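Local atomic coordinates of putative histidinol-phosphate aminotransferase (Burkholderia pseudomallei, PDB entry 3P1T), a protein that probably transfers the amino group of L-histidinol phosphate to 2-oxoglutarate in histidine biosynthesis, with pyridoxal 5'-phosphate as cofactor. Residues F64-D78 against L205-I217. Sequence-based numbering, arbitrary orientation. Where two conformers were deposited one is given.
Sequences FSCPEDNLMLVRGID and LRLGALFGPSELI. With EDO (1,2-ethanediol), chain H.
Phe211 turns its ring edge to one face of Phe64, a T-shaped stack with planes at 62° and centroids 4.9 Å apart. Phe211 CZ lies 3.5 Å from Phe64 CG, toward the rim of that ring. The sulfur of Cys66 also lies at the Phe211 edge, Cys66 SG 3.9 Å from Phe211 CD2. Leu71 CB packs obliquely against the same ring.

On the other face of the sheet, Met72 (selenomethionine) and Leu210 run side by side. The bend at chi3 (77°) turns Met72 CE to Leu210 CD2 (3.8 Å). Between these faces, strands 71-74 and 208-211 pair antiparallel, Met72 and Leu210 exchanging both backbone bonds.

Each end has a side-chain tie to backbone. Asn70 ND2 gives a nearly straight bond, in its amide plane, to Gly212 O (2.8 Å). Arg75 bends at chi2 and chi3, and NH2 reaches Leu205 O in the guanidinium plane (2.8 Å). Leu207 CD2 lies over one guanidinium face, near Arg75 NH2. Arg75 NH2 also forms a salt bridge with Asp233.

Strand 71-74 edges, within this chain, the seven-stranded sheet of the fold type I PLP-dependent enzymes. Strand 208-211 separates it from strand 190-195, while helix 52-64 packs on Leu71 and helix 231-241 on Leu73.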
loop_
_atom_site.group_PDB
_atom_site.type_symbol
_atom_site.label_atom_id
_atom_site.label_comp_id
_atom_site.label_asym_id
_atom_site.label_seq_id
_atom_site.Cartn_x
_atom_site.Cartn_y
_atom_site.Cartn_z
ATOM N N PHE A 64 -16.346 11.165 9.042
ATOM C CA PHE A 64 -15.952 11.087 10.448
ATOM C C PHE A 64 -16.141 12.427 11.182
ATOM O O PHE A 64 -15.885 12.494 12.392
ATOM C CB PHE A 64 -14.505 10.615 10.553
ATOM C CG PHE A 64 -14.374 9.165 10.150
ATOM C CD1 PHE A 64 -14.745 8.150 11.017
ATOM C CD2 PHE A 64 -13.872 8.811 8.902
ATOM C CE1 PHE A 64 -14.628 6.808 10.644
ATOM C CE2 PHE A 64 -13.747 7.464 8.536
ATOM C CZ PHE A 64 -14.131 6.476 9.409
ATOM N N SER A 65 -16.655 13.456 10.469
ATOM C CA SER A 65 -16.953 14.807 10.962
ATOM C C SER A 65 -15.742 15.411 11.717
ATOM O O SER A 65 -15.854 15.871 12.853
ATOM C CB SER A 65 -18.198 14.809 11.845
ATOM O OG SER A 65 -19.356 14.424 11.121
ATOM N N CYS A 66 -14.584 15.417 11.061
ATOM C CA CYS A 66 -13.365 15.992 11.622
ATOM C C CYS A 66 -12.596 16.703 10.524
ATOM O O CYS A 66 -12.843 16.399 9.354
ATOM C CB CYS A 66 -12.520 14.906 12.268
ATOM S SG CYS A 66 -11.724 13.802 11.082
ATOM N N PRO A 67 -11.629 17.599 10.823
ATOM C CA PRO A 67 -10.870 18.221 9.732
ATOM C C PRO A 67 -9.944 17.217 9.048
ATOM O O PRO A 67 -9.470 16.273 9.688
ATOM C CB PRO A 67 -10.068 19.320 10.435
ATOM C CG PRO A 67 -10.632 19.425 11.809
ATOM C CD PRO A 67 -11.165 18.085 12.135
ATOM N N GLU A 68 -9.681 17.433 7.747
ATOM C CA GLU A 68 -8.798 16.591 6.933
ATOM C C GLU A 68 -7.352 16.616 7.492
ATOM O O GLU A 68 -6.586 15.666 7.302
ATOM C CB GLU A 68 -8.833 17.073 5.474
ATOM C CG GLU A 68 -8.203 16.137 4.455
ATOM C CD GLU A 68 -8.151 16.680 3.038
ATOM O OE1 GLU A 68 -9.114 17.362 2.605
ATOM O OE2 GLU A 68 -7.150 16.382 2.345
ATOM N N ASP A 69 -7.011 17.683 8.221
ATOM C CA ASP A 69 -5.708 17.883 8.859
ATOM C C ASP A 69 -5.486 16.918 10.039
ATOM O O ASP A 69 -4.357 16.773 10.514
ATOM C CB ASP A 69 -5.594 19.327 9.366
ATOM C CG ASP A 69 -5.821 20.375 8.304
ATOM O OD1 ASP A 69 -6.952 20.935 8.250
ATOM O OD2 ASP A 69 -4.852 20.686 7.558
ATOM N N ASN A 70 -6.556 16.281 10.522
ATOM C CA ASN A 70 -6.480 15.405 11.681
ATOM C C ASN A 70 -6.613 13.914 11.312
ATOM O O ASN A 70 -6.587 13.071 12.216
ATOM C CB ASN A 70 -7.573 15.805 12.669
ATOM C CG ASN A 70 -7.263 17.106 13.348
ATOM O OD1 ASN A 70 -7.885 18.142 13.091
ATOM N ND2 ASN A 70 -6.217 17.101 14.148
ATOM N N LEU A 71 -6.698 13.583 10.007
ATOM C CA LEU A 71 -6.829 12.192 9.593
ATOM C C LEU A 71 -5.819 11.848 8.502
ATOM O O LEU A 71 -5.487 12.692 7.677
ATOM C CB LEU A 71 -8.255 11.848 9.131
ATOM C CG LEU A 71 -8.710 12.366 7.794
ATOM C CD1 LEU A 71 -8.603 11.294 6.751
ATOM C CD2 LEU A 71 -10.131 12.762 7.864
HETATM N N MSE A 72 -5.360 10.585 8.506
HETATM C CA MSE A 72 -4.414 10.007 7.553
HETATM C C MSE A 72 -4.941 8.640 7.070
HETATM O O MSE A 72 -5.314 7.803 7.914
HETATM C CB MSE A 72 -3.061 9.874 8.243
HETATM C CG MSE A 72 -1.936 9.508 7.314
HETATM SE SE MSE A 72 -0.211 9.491 8.185
HETATM C CE MSE A 72 -0.335 7.912 9.072
ATOM N N LEU A 73 -5.036 8.447 5.729
ATOM C CA LEU A 73 -5.489 7.194 5.109
ATOM C C LEU A 73 -4.289 6.239 5.085
ATOM O O LEU A 73 -3.210 6.635 4.635
ATOM C CB LEU A 73 -6.086 7.447 3.703
ATOM C CG LEU A 73 -6.573 6.215 2.885
ATOM C CD1 LEU A 73 -7.682 5.434 3.600
ATOM C CD2 LEU A 73 -7.087 6.639 1.537
ATOM N N VAL A 74 -4.443 5.028 5.644
ATOM C CA VAL A 74 -3.316 4.103 5.784
ATOM C C VAL A 74 -3.641 2.691 5.277
ATOM O O VAL A 74 -4.808 2.291 5.209
ATOM C CB VAL A 74 -2.849 4.021 7.269
ATOM C CG1 VAL A 74 -2.200 5.314 7.722
ATOM C CG2 VAL A 74 -3.983 3.624 8.211
ATOM N N ARG A 75 -2.579 1.929 4.974
ATOM C CA ARG A 75 -2.652 0.530 4.579
ATOM C C ARG A 75 -2.776 -0.352 5.848
ATOM O O ARG A 75 -1.826 -1.083 6.207
ATOM C CB ARG A 75 -1.420 0.149 3.754
ATOM C CG ARG A 75 -1.610 -1.087 2.893
ATOM C CD ARG A 75 -1.878 -0.627 1.486
ATOM N NE ARG A 75 -3.228 -0.934 1.056
ATOM C CZ ARG A 75 -3.768 -0.493 -0.068
ATOM N NH1 ARG A 75 -3.088 0.322 -0.868
ATOM N NH2 ARG A 75 -5.002 -0.832 -0.386
ATOM N N GLY A 76 -3.919 -0.209 6.540
ATOM C CA GLY A 76 -4.240 -0.962 7.743
ATOM C C GLY A 76 -3.463 -0.582 8.980
ATOM O O GLY A 76 -2.705 0.405 9.001
ATOM N N ILE A 77 -3.643 -1.399 10.023
ATOM C CA ILE A 77 -3.038 -1.189 11.331
ATOM C C ILE A 77 -1.493 -1.343 11.228
ATOM O O ILE A 77 -0.799 -0.657 11.985
ATOM C CB ILE A 77 -3.689 -2.120 12.414
ATOM C CG1 ILE A 77 -3.253 -1.778 13.867
ATOM C CG2 ILE A 77 -3.543 -3.593 12.100
ATOM C CD1 ILE A 77 -3.415 -0.326 14.331
ATOM N N ASP A 78 -0.955 -2.138 10.261
ATOM C CA ASP A 78 0.514 -2.280 10.108
ATOM C C ASP A 78 1.151 -0.942 9.740
ATOM O O ASP A 78 2.098 -0.547 10.418
ATOM C CB ASP A 78 0.921 -3.354 9.074
ATOM C CG ASP A 78 0.729 -4.810 9.474
ATOM O OD1 ASP A 78 -0.054 -5.078 10.422
ATOM O OD2 ASP A 78 1.289 -5.691 8.785
ATOM N N LEU A 205 -8.951 -5.110 0.926
ATOM C CA LEU A 205 -8.234 -3.895 0.487
ATOM C C LEU A 205 -7.264 -3.428 1.552
ATOM O O LEU A 205 -6.320 -2.692 1.240
ATOM C CB LEU A 205 -9.189 -2.755 0.119
ATOM C CG LEU A 205 -10.316 -3.095 -0.856
ATOM C CD1 LEU A 205 -11.029 -1.855 -1.273
ATOM C CD2 LEU A 205 -9.804 -3.855 -2.078
ATOM N N ARG A 206 -7.489 -3.879 2.813
ATOM C CA ARG A 206 -6.677 -3.559 3.982
ATOM C C ARG A 206 -6.421 -2.010 4.048
ATOM O O ARG A 206 -5.311 -1.526 3.769
ATOM C CB ARG A 206 -5.359 -4.380 3.946
ATOM C CG ARG A 206 -4.510 -4.369 5.212
ATOM C CD ARG A 206 -5.203 -5.005 6.397
ATOM N NE ARG A 206 -4.254 -5.235 7.478
ATOM C CZ ARG A 206 -4.562 -5.732 8.669
ATOM N NH1 ARG A 206 -5.826 -6.015 8.974
ATOM N NH2 ARG A 206 -3.614 -5.939 9.570
ATOM N N LEU A 207 -7.496 -1.255 4.358
ATOM C CA LEU A 207 -7.489 0.195 4.521
ATOM C C LEU A 207 -7.954 0.575 5.925
ATOM O O LEU A 207 -8.741 -0.150 6.556
ATOM C CB LEU A 207 -8.366 0.907 3.471
ATOM C CG LEU A 207 -7.996 0.742 2.011
ATOM C CD1 LEU A 207 -9.032 1.370 1.123
ATOM C CD2 LEU A 207 -6.630 1.319 1.715
ATOM N N GLY A 208 -7.481 1.726 6.379
ATOM C CA GLY A 208 -7.816 2.269 7.686
ATOM C C GLY A 208 -7.594 3.766 7.733
ATOM O O GLY A 208 -6.943 4.338 6.849
ATOM N N ALA A 209 -8.152 4.404 8.763
ATOM C CA ALA A 209 -8.039 5.837 8.996
ATOM C C ALA A 209 -7.458 6.102 10.383
ATOM O O ALA A 209 -7.969 5.573 11.376
ATOM C CB ALA A 209 -9.407 6.504 8.850
ATOM N N LEU A 210 -6.380 6.901 10.447
ATOM C CA LEU A 210 -5.721 7.284 11.702
ATOM C C LEU A 210 -6.064 8.724 12.024
ATOM O O LEU A 210 -5.906 9.597 11.166
ATOM C CB LEU A 210 -4.189 7.084 11.633
ATOM C CG LEU A 210 -3.367 7.577 12.827
ATOM C CD1 LEU A 210 -3.697 6.800 14.120
ATOM C CD2 LEU A 210 -1.883 7.528 12.516
ATOM N N PHE A 211 -6.508 8.975 13.258
ATOM C CA PHE A 211 -6.886 10.319 13.716
ATOM C C PHE A 211 -5.941 10.757 14.816
ATOM O O PHE A 211 -5.636 9.967 15.710
ATOM C CB PHE A 211 -8.355 10.359 14.194
ATOM C CG PHE A 211 -9.323 9.785 13.187
ATOM C CD1 PHE A 211 -9.610 8.423 13.165
ATOM C CD2 PHE A 211 -9.929 10.594 12.243
ATOM C CE1 PHE A 211 -10.484 7.883 12.206
ATOM C CE2 PHE A 211 -10.818 10.051 11.291
ATOM C CZ PHE A 211 -11.087 8.704 11.279
ATOM N N GLY A 212 -5.468 11.994 14.733
ATOM C CA GLY A 212 -4.547 12.541 15.720
ATOM C C GLY A 212 -4.338 14.035 15.603
ATOM O O GLY A 212 -5.008 14.708 14.801
ATOM N N PRO A 213 -3.381 14.564 16.414
ATOM C CA PRO A 213 -3.068 16.013 16.357
ATOM C C PRO A 213 -2.458 16.394 15.002
ATOM O O PRO A 213 -1.667 15.625 14.447
ATOM C CB PRO A 213 -2.081 16.218 17.509
ATOM C CG PRO A 213 -1.484 14.876 17.765
ATOM C CD PRO A 213 -2.526 13.850 17.385
ATOM N N SER A 214 -2.857 17.566 14.466
ATOM C CA SER A 214 -2.553 18.031 13.113
ATOM C C SER A 214 -1.044 18.088 12.790
ATOM O O SER A 214 -0.675 17.700 11.673
ATOM C CB SER A 214 -3.181 19.398 12.831
ATOM O OG SER A 214 -2.926 20.380 13.819
ATOM N N GLU A 215 -0.197 18.528 13.733
ATOM C CA GLU A 215 1.251 18.638 13.483
ATOM C C GLU A 215 1.856 17.243 13.256
ATOM O O GLU A 215 2.535 17.050 12.250
ATOM C CB GLU A 215 2.011 19.400 14.599
ATOM C CG GLU A 215 1.451 19.270 16.010
ATOM C CD GLU A 215 0.288 20.195 16.322
ATOM O OE1 GLU A 215 0.444 21.429 16.172
ATOM O OE2 GLU A 215 -0.775 19.686 16.740
ATOM N N LEU A 216 1.572 16.263 14.144
ATOM C CA LEU A 216 2.051 14.873 14.046
ATOM C C LEU A 216 1.542 14.204 12.751
ATOM O O LEU A 216 2.335 13.596 12.034
ATOM C CB LEU A 216 1.607 14.064 15.285
ATOM C CG LEU A 216 1.922 12.559 15.319
ATOM C CD1 LEU A 216 3.420 12.289 15.266
ATOM C CD2 LEU A 216 1.321 11.910 16.558
ATOM N N ILE A 217 0.240 14.346 12.436
ATOM C CA ILE A 217 -0.376 13.791 11.221
ATOM C C ILE A 217 0.373 14.327 9.972
ATOM O O ILE A 217 0.701 13.549 9.083
ATOM C CB ILE A 217 -1.903 14.137 11.194
ATOM C CG1 ILE A 217 -2.717 13.356 12.272
ATOM C CG2 ILE A 217 -2.511 13.972 9.811
ATOM C CD1 ILE A 217 -2.915 11.854 12.068
HETATM C C1 EDO H . -5.867 19.177 16.465
HETATM O O1 EDO H . -5.877 18.255 17.570
HETATM C C2 EDO H . -4.862 20.321 16.629
HETATM O O2 EDO H . -3.517 19.831 16.695
HETATM O O HOH W 1 -2.260 17.525 9.221
HETATM O O HOH W 2 -1.515 -3.960 6.935
#